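Local coordinates for protein anthranilate-CoA ligase (Stigmatella aurantiaca, PDB 4WV3) that belongs to the ANL superfamily of AMP-binding enzymes and holds 5'-O-[(S)-[(2-aminobenzoyl)oxy](hydroxy)phosphoryl]adenosine in a pocket, at residues Glu208-Phe213 and Ser286-Val291; Ala266-Ala271 and Val439-Val444; Ala300-Trp305 and Ile334-Ser339; Glu430-Gln435 and Thr477-Glu482. One frame throughout, in Å; residues are numbered along the deposited sequence.

In the fold
Contact 1 closes the first loop, from 208-213 to 286-291. It joins the N-terminal ends of two strands of the nine-stranded sheet. Contact 2 opens at 266-271, inside that loop, and closes at 439-444, so the two cross. It ties helix 267-274 to strand 439-448 of the C-terminal part. Contact 3 is nested within contact 2 and fastens helix 299-309 to the loop 334-339. Contact 4 opens at 430-435, before contact 2 closes, and ends at 477-482; these two also cross. It packs two helices of the C-terminal part. Ala271, Leu301 and Ile434 bring contacts 2, 3 and 4 together where the N-terminal and C-terminal parts meet.

Contact 1 of 4, residues Glu208-Phe213 and Ser286-Val291; sequences ESDRTF and SLRLCV
Asp210 and Arg288 form a salt bridge and make the whole of this contact. The guanidinium presents its side, with one nitrogen for each carboxylate oxygen. Arg288 NE donates to Asp210 OD1 at 2.6 Å. Arg288 NH2 donates to Asp210 OD2, also at 2.6 Å. Both bonds are fairly straight, at 162° and 163°. Each oxygen is met on its syn lone pair, and the two flat groups are nearly coplanar. This doubled grip fixes the rotation of the carboxylate.

The side chains meet at about a right angle. Arg288 CG lies between the backbone N and the carbonyl carbon (chi1 73°). From there the chain runs extended to NE, spanning the gap between two backbones whose CA atoms, Asp210 CA and Arg288 CA, are 9.1 Å apart.

Further hydrogen bonds hold both ends. Thr261 OG1 bonds Asp210 OD1, Arg207 N bonds Asp210 OD2, and Arg288 NH2 also reaches Gly205 O.

Asp210 directly precedes strand 211-214, and Arg288 directly precedes strand 289-292. Strand 262-265 runs parallel between them, so the bridge spans the N-terminal end of that middle strand. Helix 248-258 covers Phe213 and Leu287 nearby.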
loop_
_atom_site.group_PDB
_atom_site.type_symbol
_atom_site.label_atom_id
_atom_site.label_comp_id
_atom_site.label_asym_id
_atom_site.label_seq_id
_atom_site.Cartn_x
_atom_site.Cartn_y
_atom_site.Cartn_z
ATOM N N GLU A 208 22.169 3.588 4.122
ATOM C CA GLU A 208 22.746 3.551 2.780
ATOM C C GLU A 208 23.131 2.138 2.330
ATOM O O GLU A 208 23.091 1.823 1.139
ATOM C CB GLU A 208 23.953 4.496 2.705
ATOM C CG GLU A 208 24.605 4.600 1.334
ATOM C CD GLU A 208 25.768 3.641 1.167
ATOM O OE1 GLU A 208 26.260 3.119 2.189
ATOM O OE2 GLU A 208 26.189 3.410 0.014
ATOM N N SER A 209 23.489 1.287 3.287
ATOM C CA SER A 209 23.908 -0.077 2.977
ATOM C C SER A 209 22.724 -1.005 2.705
ATOM O O SER A 209 22.908 -2.142 2.272
ATOM C CB SER A 209 24.763 -0.642 4.113
ATOM O OG SER A 209 24.050 -0.635 5.337
ATOM N N ASP A 210 21.514 -0.518 2.959
ATOM C CA ASP A 210 20.310 -1.325 2.779
ATOM C C ASP A 210 19.910 -1.491 1.317
ATOM O O ASP A 210 20.371 -0.757 0.441
ATOM C CB ASP A 210 19.136 -0.730 3.563
ATOM C CG ASP A 210 19.142 -1.135 5.023
ATOM O OD1 ASP A 210 19.515 -2.290 5.322
ATOM O OD2 ASP A 210 18.770 -0.298 5.871
ATOM N N ARG A 211 19.048 -2.472 1.068
ATOM C CA ARG A 211 18.467 -2.694 -0.248
ATOM C C ARG A 211 17.031 -3.170 -0.081
ATOM O O ARG A 211 16.785 -4.237 0.480
ATOM C CB ARG A 211 19.277 -3.722 -1.033
ATOM C CG ARG A 211 18.652 -4.123 -2.359
ATOM C CD ARG A 211 19.603 -4.992 -3.162
ATOM N NE ARG A 211 20.862 -4.302 -3.425
ATOM C CZ ARG A 211 21.918 -4.865 -4.000
ATOM N NH1 ARG A 211 21.875 -6.136 -4.374
ATOM N NH2 ARG A 211 23.021 -4.156 -4.199
ATOM N N THR A 212 16.084 -2.372 -0.562
ATOM C CA THR A 212 14.670 -2.660 -0.352
ATOM C C THR A 212 14.058 -3.502 -1.466
ATOM O O THR A 212 14.512 -3.473 -2.610
ATOM C CB THR A 212 13.844 -1.365 -0.214
ATOM O OG1 THR A 212 14.009 -0.564 -1.391
ATOM C CG2 THR A 212 14.288 -0.574 1.007
ATOM N N PHE A 213 13.024 -4.255 -1.111
ATOM C CA PHE A 213 12.227 -4.993 -2.081
ATOM C C PHE A 213 10.802 -5.144 -1.568
ATOM O O PHE A 213 10.561 -5.798 -0.554
ATOM C CB PHE A 213 12.841 -6.364 -2.373
ATOM C CG PHE A 213 11.941 -7.274 -3.163
ATOM C CD1 PHE A 213 11.362 -6.844 -4.346
ATOM C CD2 PHE A 213 11.682 -8.563 -2.726
ATOM C CE1 PHE A 213 10.532 -7.678 -5.074
ATOM C CE2 PHE A 213 10.856 -9.404 -3.451
ATOM C CZ PHE A 213 10.280 -8.961 -4.627
ATOM N N SER A 286 19.811 -12.565 3.224
ATOM C CA SER A 286 20.150 -11.158 3.040
ATOM C C SER A 286 19.200 -10.254 3.824
ATOM O O SER A 286 19.554 -9.131 4.192
ATOM C CB SER A 286 20.143 -10.790 1.556
ATOM O OG SER A 286 18.877 -11.035 0.974
ATOM N N LEU A 287 17.996 -10.756 4.082
ATOM C CA LEU A 287 16.993 -10.023 4.843
ATOM C C LEU A 287 17.447 -9.774 6.277
ATOM O O LEU A 287 17.894 -10.694 6.963
ATOM C CB LEU A 287 15.672 -10.796 4.847
ATOM C CG LEU A 287 14.535 -10.285 3.961
ATOM C CD1 LEU A 287 15.056 -9.794 2.622
ATOM C CD2 LEU A 287 13.498 -11.381 3.758
ATOM N N ARG A 288 17.342 -8.526 6.723
ATOM C CA ARG A 288 17.615 -8.195 8.116
ATOM C C ARG A 288 16.330 -7.731 8.789
ATOM O O ARG A 288 16.185 -7.821 10.007
ATOM C CB ARG A 288 18.706 -7.124 8.231
ATOM C CG ARG A 288 18.275 -5.722 7.824
ATOM C CD ARG A 288 19.420 -4.729 7.989
ATOM N NE ARG A 288 19.023 -3.357 7.683
ATOM C CZ ARG A 288 18.613 -2.478 8.591
ATOM N NH1 ARG A 288 18.544 -2.824 9.869
ATOM N NH2 ARG A 288 18.273 -1.249 8.224
ATOM N N LEU A 289 15.396 -7.245 7.977
ATOM C CA LEU A 289 14.101 -6.790 8.468
ATOM C C LEU A 289 13.013 -6.993 7.422
ATOM O O LEU A 289 13.271 -6.931 6.219
ATOM C CB LEU A 289 14.159 -5.313 8.860
ATOM C CG LEU A 289 14.682 -4.967 10.254
ATOM C CD1 LEU A 289 14.671 -3.462 10.466
ATOM C CD2 LEU A 289 13.854 -5.668 11.321
ATOM N N CYS A 290 11.796 -7.237 7.892
ATOM C CA CYS A 290 10.638 -7.323 7.014
ATOM C C CYS A 290 9.562 -6.357 7.488
ATOM O O CYS A 290 9.474 -6.046 8.676
ATOM C CB CYS A 290 10.090 -8.751 6.971
ATOM S SG CYS A 290 11.161 -9.933 6.119
ATOM N N VAL A 291 8.750 -5.874 6.553
ATOM C CA VAL A 291 7.695 -4.920 6.871
ATOM C C VAL A 291 6.347 -5.421 6.361
ATOM O O VAL A 291 6.249 -5.930 5.243
ATOM C CB VAL A 291 7.992 -3.532 6.261
ATOM C CG1 VAL A 291 6.907 -2.533 6.636
ATOM C CG2 VAL A 291 9.355 -3.033 6.709
#

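Contact 2 of 4, residues Ala266-Ala271 and Val439-Val444; sequences APTGYA and VQECAV
The carboxylate of Glu441 meets the hydroxyl of Thr268. Thr268 OG1 donates to Glu441 OE1 at 2.9 Å. It comes from the syn side of that oxygen, 28° out of the carboxylate plane. The other oxygen, OE2, takes a salt bridge from Lys501, whose side chain also touches Thr268. The second flat group is the amide of Gln440. Gln440 NE2 donates to a water at 3.1 Å, and the same water donates to Thr268 O at 2.9 Å. The amide is thus linked to the first turn of helix 267-274 through one water.

The first torsion of Glu441 (chi1 59°) tucks CG in over its own backbone, flanked by N and C. The extended chain beyond it carries the carboxylate across to the helix, where the threonine hydroxyl meets it.

The remaining touches are van der Waals contacts, mostly of carbon with carbonyl oxygen. Ala271 CB points at the strand and lies 3.4 Å from Gln440 O. Gln440 CG passes 4.0 Å from Ala271 O. The two side chains come no closer than 4.4 Å, from Ala271 CB to Gln440 CG.

Gln440 and Glu441 both face Ile461 on strand 454-462, which makes a classic beta bulge at the corner of the chain. The contact belongs to the interface between the large N-terminal part and the small C-terminal domain. That two-part build is characteristic of ANL enzymes, and here the ligand pocket draws residues from both parts.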
loop_
_atom_site.group_PDB
_atom_site.type_symbol
_atom_site.label_atom_id
_atom_site.label_comp_id
_atom_site.label_asym_id
_atom_site.label_seq_id
_atom_site.Cartn_x
_atom_site.Cartn_y
_atom_site.Cartn_z
ATOM N N ALA A 266 2.204 -7.786 2.354
ATOM C CA ALA A 266 0.964 -7.784 3.117
ATOM C C ALA A 266 0.813 -9.143 3.791
ATOM O O ALA A 266 1.402 -10.121 3.334
ATOM C CB ALA A 266 -0.219 -7.505 2.197
ATOM N N PRO A 267 0.038 -9.207 4.890
ATOM C CA PRO A 267 -0.214 -10.469 5.596
ATOM C C PRO A 267 -0.685 -11.591 4.673
ATOM O O PRO A 267 -0.338 -12.750 4.896
ATOM C CB PRO A 267 -1.323 -10.095 6.577
ATOM C CG PRO A 267 -1.063 -8.669 6.882
ATOM C CD PRO A 267 -0.558 -8.061 5.601
ATOM N N THR A 268 -1.458 -11.246 3.648
ATOM C CA THR A 268 -1.923 -12.234 2.683
ATOM C C THR A 268 -0.764 -12.766 1.841
ATOM O O THR A 268 -0.812 -13.891 1.342
ATOM C CB THR A 268 -3.024 -11.664 1.761
ATOM O OG1 THR A 268 -3.496 -12.694 0.884
ATOM C CG2 THR A 268 -2.489 -10.504 0.932
ATOM N N GLY A 269 0.278 -11.954 1.694
ATOM C CA GLY A 269 1.459 -12.351 0.949
ATOM C C GLY A 269 2.386 -13.201 1.793
ATOM O O GLY A 269 2.973 -14.168 1.306
ATOM N N TYR A 270 2.520 -12.837 3.065
ATOM C CA TYR A 270 3.326 -13.612 4.000
ATOM C C TYR A 270 2.723 -14.995 4.223
ATOM O O TYR A 270 3.444 -15.983 4.360
ATOM C CB TYR A 270 3.466 -12.880 5.336
ATOM C CG TYR A 270 4.418 -11.705 5.308
ATOM C CD1 TYR A 270 5.791 -11.901 5.223
ATOM C CD2 TYR A 270 3.946 -10.401 5.382
ATOM C CE1 TYR A 270 6.667 -10.831 5.202
ATOM C CE2 TYR A 270 4.814 -9.324 5.363
ATOM C CZ TYR A 270 6.174 -9.544 5.273
ATOM O OH TYR A 270 7.040 -8.474 5.252
ATOM N N ALA A 271 1.395 -15.057 4.255
ATOM C CA ALA A 271 0.689 -16.318 4.451
ATOM C C ALA A 271 0.826 -17.224 3.231
ATOM O O ALA A 271 0.990 -18.437 3.363
ATOM C CB ALA A 271 -0.778 -16.064 4.762
ATOM N N VAL A 439 -5.472 -23.343 8.322
ATOM C CA VAL A 439 -5.981 -22.109 7.737
ATOM C C VAL A 439 -4.855 -21.245 7.176
ATOM O O VAL A 439 -3.929 -20.875 7.896
ATOM C CB VAL A 439 -6.762 -21.282 8.775
ATOM C CG1 VAL A 439 -7.258 -19.983 8.157
ATOM C CG2 VAL A 439 -7.916 -22.095 9.336
ATOM N N GLN A 440 -4.942 -20.927 5.888
ATOM C CA GLN A 440 -3.967 -20.048 5.253
ATOM C C GLN A 440 -4.323 -18.589 5.522
ATOM O O GLN A 440 -3.472 -17.795 5.928
ATOM C CB GLN A 440 -3.901 -20.316 3.749
ATOM C CG GLN A 440 -2.909 -19.436 3.007
ATOM C CD GLN A 440 -2.701 -19.878 1.572
ATOM O OE1 GLN A 440 -3.043 -21.002 1.201
ATOM N NE2 GLN A 440 -2.141 -18.994 0.755
ATOM N N GLU A 441 -5.587 -18.248 5.290
ATOM C CA GLU A 441 -6.115 -16.923 5.602
ATOM C C GLU A 441 -7.636 -16.988 5.664
ATOM O O GLU A 441 -8.234 -17.983 5.253
ATOM C CB GLU A 441 -5.668 -15.894 4.562
ATOM C CG GLU A 441 -6.100 -16.218 3.144
ATOM C CD GLU A 441 -5.720 -15.132 2.160
ATOM O OE1 GLU A 441 -5.403 -14.009 2.605
ATOM O OE2 GLU A 441 -5.736 -15.402 0.940
ATOM N N CYS A 442 -8.263 -15.933 6.174
ATOM C CA CYS A 442 -9.715 -15.925 6.317
ATOM C C CYS A 442 -10.299 -14.520 6.419
ATOM O O CYS A 442 -9.571 -13.527 6.441
ATOM C CB CYS A 442 -10.136 -16.747 7.537
ATOM S SG CYS A 442 -9.613 -16.049 9.118
ATOM N N ALA A 443 -11.625 -14.453 6.485
ATOM C CA ALA A 443 -12.336 -13.186 6.595
ATOM C C ALA A 443 -13.644 -13.377 7.355
ATOM O O ALA A 443 -14.351 -14.364 7.151
ATOM C CB ALA A 443 -12.601 -12.606 5.215
ATOM N N VAL A 444 -13.962 -12.428 8.230
ATOM C CA VAL A 444 -15.166 -12.514 9.048
ATOM C C VAL A 444 -16.075 -11.308 8.842
ATOM O O VAL A 444 -15.653 -10.164 9.006
ATOM C CB VAL A 444 -14.819 -12.647 10.545
ATOM C CG1 VAL A 444 -16.069 -12.505 11.401
ATOM C CG2 VAL A 444 -14.129 -13.976 10.812
HETATM O O HOH W 1 -2.824 -16.037 1.536
#

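Contact 3 of 4, residues Ala300-Trp305 and Ile334-Ser339; sequences ALWYAW and IRPGSS
Trp302 offers one face of its indole to Pro336. Pro336 CG stands 4.0 Å from the centroid of the six-membered ring of Trp302, 21° off the normal, which makes a CH-pi contact. Pro336 CG is offset toward the rim and comes 3.8 Å from Trp302 CE3.

With its CG anti to the main-chain nitrogen (chi1 -171°), Trp302 reaches out from the helix toward the loop. Its second torsion turns the indole face to the proline. Trp302 NE1 donates to Ile313 O, and this bond steadies the ring.

Tyr303 takes the other common first torsion, with CG beside the backbone N (chi1 -72°). This brings its hydroxyl end round to the proline, where Tyr303 OH is 3.6 Å from Pro336 CG. One ring carbon of Pro336 therefore touches both aromatic side chains. Tyr303 CD1 also lies at the edge of the indole. Ile334 places CG2 3.8 Å from Trp302 CZ2, and its CD1 reaches the same atom.

A type II beta turn from Arg335 to Ser338 shapes the loop. Arg335 O accepts from both Ser338 N and Ser338 OG. Gly337 has a positive phi that suits glycine.

The contact lies at the surface. It joins helix 299-309 to the loop between strands 325-328 and 341-342. Strand 313-318 adjoins both sides, through Ile313 at Trp302 and Ile314 at Ile334.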
loop_
_atom_site.group_PDB
_atom_site.type_symbol
_atom_site.label_atom_id
_atom_site.label_comp_id
_atom_site.label_asym_id
_atom_site.label_seq_id
_atom_site.Cartn_x
_atom_site.Cartn_y
_atom_site.Cartn_z
ATOM N N ALA A 300 0.034 -14.954 14.778
ATOM C CA ALA A 300 0.390 -16.297 14.333
ATOM C C ALA A 300 1.299 -16.256 13.109
ATOM O O ALA A 300 2.182 -17.100 12.953
ATOM C CB ALA A 300 -0.865 -17.109 14.036
ATOM N N LEU A 301 1.080 -15.271 12.245
ATOM C CA LEU A 301 1.913 -15.100 11.060
ATOM C C LEU A 301 3.274 -14.510 11.410
ATOM O O LEU A 301 4.280 -14.841 10.781
ATOM C CB LEU A 301 1.210 -14.224 10.020
ATOM C CG LEU A 301 0.335 -14.966 9.010
ATOM C CD1 LEU A 301 -0.247 -13.998 7.992
ATOM C CD2 LEU A 301 1.137 -16.058 8.316
ATOM N N TRP A 302 3.301 -13.637 12.412
ATOM C CA TRP A 302 4.552 -13.026 12.847
ATOM C C TRP A 302 5.491 -14.085 13.409
ATOM O O TRP A 302 6.689 -14.070 13.132
ATOM C CB TRP A 302 4.301 -11.936 13.892
ATOM C CG TRP A 302 5.532 -11.137 14.216
ATOM C CD1 TRP A 302 5.908 -9.948 13.660
ATOM C CD2 TRP A 302 6.553 -11.476 15.164
ATOM N NE1 TRP A 302 7.096 -9.525 14.204
ATOM C CE2 TRP A 302 7.515 -10.445 15.129
ATOM C CE3 TRP A 302 6.749 -12.549 16.039
ATOM C CZ2 TRP A 302 8.652 -10.456 15.935
ATOM C CZ3 TRP A 302 7.880 -12.559 16.839
ATOM C CH2 TRP A 302 8.816 -11.519 16.781
ATOM N N TYR A 303 4.942 -15.003 14.198
ATOM C CA TYR A 303 5.740 -16.073 14.784
ATOM C C TYR A 303 6.154 -17.105 13.739
ATOM O O TYR A 303 7.287 -17.584 13.747
ATOM C CB TYR A 303 4.991 -16.753 15.934
ATOM C CG TYR A 303 4.881 -15.903 17.181
ATOM C CD1 TYR A 303 6.015 -15.515 17.881
ATOM C CD2 TYR A 303 3.643 -15.501 17.663
ATOM C CE1 TYR A 303 5.919 -14.739 19.021
ATOM C CE2 TYR A 303 3.538 -14.726 18.802
ATOM C CZ TYR A 303 4.678 -14.348 19.477
ATOM O OH TYR A 303 4.574 -13.577 20.613
ATOM N N ALA A 304 5.234 -17.440 12.839
ATOM C CA ALA A 304 5.504 -18.427 11.798
ATOM C C ALA A 304 6.632 -17.970 10.878
ATOM O O ALA A 304 7.421 -18.782 10.400
ATOM C CB ALA A 304 4.243 -18.715 10.995
ATOM N N TRP A 305 6.702 -16.665 10.639
ATOM C CA TRP A 305 7.759 -16.098 9.813
ATOM C C TRP A 305 9.051 -15.991 10.617
ATOM O O TRP A 305 10.142 -16.212 10.092
ATOM C CB TRP A 305 7.343 -14.722 9.291
ATOM C CG TRP A 305 8.263 -14.167 8.248
ATOM C CD1 TRP A 305 9.321 -13.330 8.448
ATOM C CD2 TRP A 305 8.207 -14.411 6.837
ATOM N NE1 TRP A 305 9.926 -13.035 7.251
ATOM C CE2 TRP A 305 9.262 -13.687 6.246
ATOM C CE3 TRP A 305 7.368 -15.171 6.016
ATOM C CZ2 TRP A 305 9.500 -13.702 4.873
ATOM C CZ3 TRP A 305 7.605 -15.183 4.654
ATOM C CH2 TRP A 305 8.662 -14.455 4.096
ATOM N N ILE A 334 8.662 -4.699 19.507
ATOM C CA ILE A 334 7.639 -5.367 18.711
ATOM C C ILE A 334 6.625 -6.092 19.585
ATOM O O ILE A 334 6.993 -6.898 20.439
ATOM C CB ILE A 334 8.254 -6.406 17.748
ATOM C CG1 ILE A 334 9.189 -5.730 16.747
ATOM C CG2 ILE A 334 7.161 -7.173 17.015
ATOM C CD1 ILE A 334 9.808 -6.683 15.758
ATOM N N ARG A 335 5.346 -5.800 19.372
ATOM C CA ARG A 335 4.279 -6.600 19.957
ATOM C C ARG A 335 3.469 -7.249 18.840
ATOM O O ARG A 335 2.682 -6.579 18.169
ATOM C CB ARG A 335 3.381 -5.757 20.864
ATOM C CG ARG A 335 2.171 -6.512 21.396
ATOM C CD ARG A 335 1.706 -5.952 22.729
ATOM N NE ARG A 335 2.720 -6.118 23.766
ATOM C CZ ARG A 335 2.532 -5.832 25.050
ATOM N NH1 ARG A 335 1.362 -5.364 25.462
ATOM N NH2 ARG A 335 3.513 -6.015 25.923
ATOM N N PRO A 336 3.678 -8.558 18.629
ATOM C CA PRO A 336 3.051 -9.330 17.549
ATOM C C PRO A 336 1.529 -9.211 17.538
ATOM O O PRO A 336 0.875 -9.507 18.539
ATOM C CB PRO A 336 3.468 -10.769 17.866
ATOM C CG PRO A 336 4.750 -10.628 18.614
ATOM C CD PRO A 336 4.588 -9.385 19.441
ATOM N N GLY A 337 0.978 -8.774 16.411
ATOM C CA GLY A 337 -0.458 -8.638 16.263
ATOM C C GLY A 337 -0.935 -7.204 16.377
ATOM O O GLY A 337 -2.061 -6.885 15.996
ATOM N N SER A 338 -0.076 -6.334 16.901
ATOM C CA SER A 338 -0.437 -4.936 17.107
ATOM C C SER A 338 0.198 -4.027 16.061
ATOM O O SER A 338 1.100 -4.437 15.331
ATOM C CB SER A 338 -0.019 -4.476 18.504
ATOM O OG SER A 338 1.391 -4.401 18.609
ATOM N N SER A 339 -0.279 -2.787 16.002
ATOM C CA SER A 339 0.263 -1.796 15.081
ATOM C C SER A 339 1.419 -1.033 15.722
ATOM O O SER A 339 1.964 -0.104 15.128
ATOM C CB SER A 339 -0.829 -0.821 14.639
ATOM O OG SER A 339 -1.864 -1.493 13.946
#

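Contact 4 of 4, residues Glu430-Gln435 and Thr477-Glu482; sequences ESTLIQ and TDHCTE
His479 turns the edge of its imidazole to Thr432 and Gln435, with Thr432 O and Gln435 OE1 both near the ring plane. His479 NE2 donates to Thr432 O at 2.8 Å. The bond is bent, at 138°. The donor stands above the carbonyl plane, 37° out of it. Gln435 N reaches Thr432 O from the opposite face, so this carbonyl has two donors.

The trans first torsion of His479 (chi1 176°) sends the ring across to the other helix. Thr432 CG2 packs 3.6 Å from His479 NE2. Gln435 crosses the histidine at about a right angle, with Gln435 OE1 3.2 Å from His479 CE1. The same oxygen has a weak hydrogen bond from Lys483. The hydroxyl of Thr432 turns back to Glu428 O in its own helix.

Separately, Leu433 CD2 meets Cys480 SG at 3.6 Å, an apolar touch between buried side chains.

The contact packs helix 426-433 against helix 470-483 in the C-terminal part. Leu433 also rests on Cys442 and Val444 of strand 439-448, and Ile434 and Gln435 touch helix 299-309.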
loop_
_atom_site.group_PDB
_atom_site.type_symbol
_atom_site.label_atom_id
_atom_site.label_comp_id
_atom_site.label_asym_id
_atom_site.label_seq_id
_atom_site.Cartn_x
_atom_site.Cartn_y
_atom_site.Cartn_z
ATOM N N GLU A 430 -10.552 -13.209 13.037
ATOM C CA GLU A 430 -9.705 -13.702 11.956
ATOM C C GLU A 430 -8.320 -14.092 12.467
ATOM O O GLU A 430 -7.728 -15.064 11.997
ATOM C CB GLU A 430 -9.580 -12.655 10.846
ATOM C CG GLU A 430 -10.857 -12.430 10.052
ATOM C CD GLU A 430 -10.798 -11.180 9.192
ATOM O OE1 GLU A 430 -9.694 -10.619 9.029
ATOM O OE2 GLU A 430 -11.857 -10.754 8.684
ATOM N N SER A 431 -7.812 -13.330 13.431
ATOM C CA SER A 431 -6.502 -13.598 14.015
ATOM C C SER A 431 -6.510 -14.896 14.811
ATOM O O SER A 431 -5.492 -15.581 14.912
ATOM C CB SER A 431 -6.068 -12.439 14.915
ATOM O OG SER A 431 -4.834 -12.720 15.551
ATOM N N THR A 432 -7.666 -15.227 15.378
ATOM C CA THR A 432 -7.822 -16.458 16.139
ATOM C C THR A 432 -7.931 -17.657 15.204
ATOM O O THR A 432 -7.322 -18.701 15.443
ATOM C CB THR A 432 -9.064 -16.400 17.050
ATOM O OG1 THR A 432 -8.888 -15.374 18.035
ATOM C CG2 THR A 432 -9.281 -17.732 17.750
ATOM N N LEU A 433 -8.704 -17.497 14.134
ATOM C CA LEU A 433 -8.900 -18.562 13.155
ATOM C C LEU A 433 -7.593 -18.966 12.479
ATOM O O LEU A 433 -7.358 -20.145 12.215
ATOM C CB LEU A 433 -9.918 -18.131 12.097
ATOM C CG LEU A 433 -11.377 -18.021 12.537
ATOM C CD1 LEU A 433 -12.177 -17.221 11.525
ATOM C CD2 LEU A 433 -11.978 -19.404 12.709
ATOM N N ILE A 434 -6.742 -17.982 12.208
ATOM C CA ILE A 434 -5.500 -18.230 11.482
ATOM C C ILE A 434 -4.467 -18.965 12.341
ATOM O O ILE A 434 -3.459 -19.454 11.830
ATOM C CB ILE A 434 -4.902 -16.920 10.921
ATOM C CG1 ILE A 434 -4.069 -17.201 9.667
ATOM C CG2 ILE A 434 -4.092 -16.194 11.989
ATOM C CD1 ILE A 434 -3.574 -15.954 8.968
ATOM N N GLN A 435 -4.727 -19.049 13.643
ATOM C CA GLN A 435 -3.858 -19.795 14.548
ATOM C C GLN A 435 -3.881 -21.286 14.226
ATOM O O GLN A 435 -2.886 -21.984 14.419
ATOM C CB GLN A 435 -4.260 -19.566 16.006
ATOM C CG GLN A 435 -3.958 -18.171 16.523
ATOM C CD GLN A 435 -4.409 -17.971 17.956
ATOM O OE1 GLN A 435 -5.146 -18.789 18.507
ATOM N NE2 GLN A 435 -3.966 -16.879 18.568
ATOM N N THR A 477 -14.029 -25.162 15.339
ATOM C CA THR A 477 -15.113 -24.801 16.245
ATOM C C THR A 477 -14.646 -24.801 17.697
ATOM O O THR A 477 -14.895 -23.850 18.438
ATOM C CB THR A 477 -16.310 -25.760 16.100
ATOM O OG1 THR A 477 -16.794 -25.721 14.752
ATOM C CG2 THR A 477 -17.432 -25.366 17.047
ATOM N N ASP A 478 -13.965 -25.870 18.099
ATOM C CA ASP A 478 -13.475 -25.993 19.468
ATOM C C ASP A 478 -12.371 -24.983 19.766
ATOM O O ASP A 478 -12.178 -24.580 20.914
ATOM C CB ASP A 478 -12.980 -27.415 19.741
ATOM C CG ASP A 478 -14.083 -28.450 19.618
ATOM O OD1 ASP A 478 -15.271 -28.064 19.681
ATOM O OD2 ASP A 478 -13.762 -29.647 19.461
ATOM N N HIS A 479 -11.648 -24.578 18.728
ATOM C CA HIS A 479 -10.590 -23.588 18.872
ATOM C C HIS A 479 -11.173 -22.206 19.149
ATOM O O HIS A 479 -10.599 -21.417 19.899
ATOM C CB HIS A 479 -9.720 -23.553 17.614
ATOM C CG HIS A 479 -8.663 -22.495 17.638
ATOM N ND1 HIS A 479 -7.659 -22.465 18.583
ATOM C CD2 HIS A 479 -8.451 -21.428 16.831
ATOM C CE1 HIS A 479 -6.875 -21.426 18.358
ATOM N NE2 HIS A 479 -7.334 -20.780 17.300
ATOM N N CYS A 480 -12.322 -21.921 18.543
ATOM C CA CYS A 480 -12.986 -20.635 18.725
ATOM C C CYS A 480 -13.700 -20.558 20.071
ATOM O O CYS A 480 -13.909 -19.473 20.612
ATOM C CB CYS A 480 -13.976 -20.376 17.588
ATOM S SG CYS A 480 -13.201 -20.097 15.982
ATOM N N THR A 481 -14.073 -21.716 20.604
ATOM C CA THR A 481 -14.732 -21.784 21.902
ATOM C C THR A 481 -13.730 -21.506 23.020
ATOM O O THR A 481 -14.065 -20.896 24.035
ATOM C CB THR A 481 -15.384 -23.163 22.123
ATOM O OG1 THR A 481 -16.273 -23.453 21.037
ATOM C CG2 THR A 481 -16.164 -23.191 23.430
ATOM N N GLU A 482 -12.491 -21.944 22.816
ATOM C CA GLU A 482 -11.451 -21.795 23.827
ATOM C C GLU A 482 -10.814 -20.408 23.832
ATOM O O GLU A 482 -10.335 -19.944 24.866
ATOM C CB GLU A 482 -10.367 -22.859 23.637
ATOM C CG GLU A 482 -10.823 -24.276 23.938
ATOM C CD GLU A 482 -9.752 -25.308 23.642
ATOM O OE1 GLU A 482 -8.958 -25.090 22.700
ATOM O OE2 GLU A 482 -9.700 -26.334 24.352
#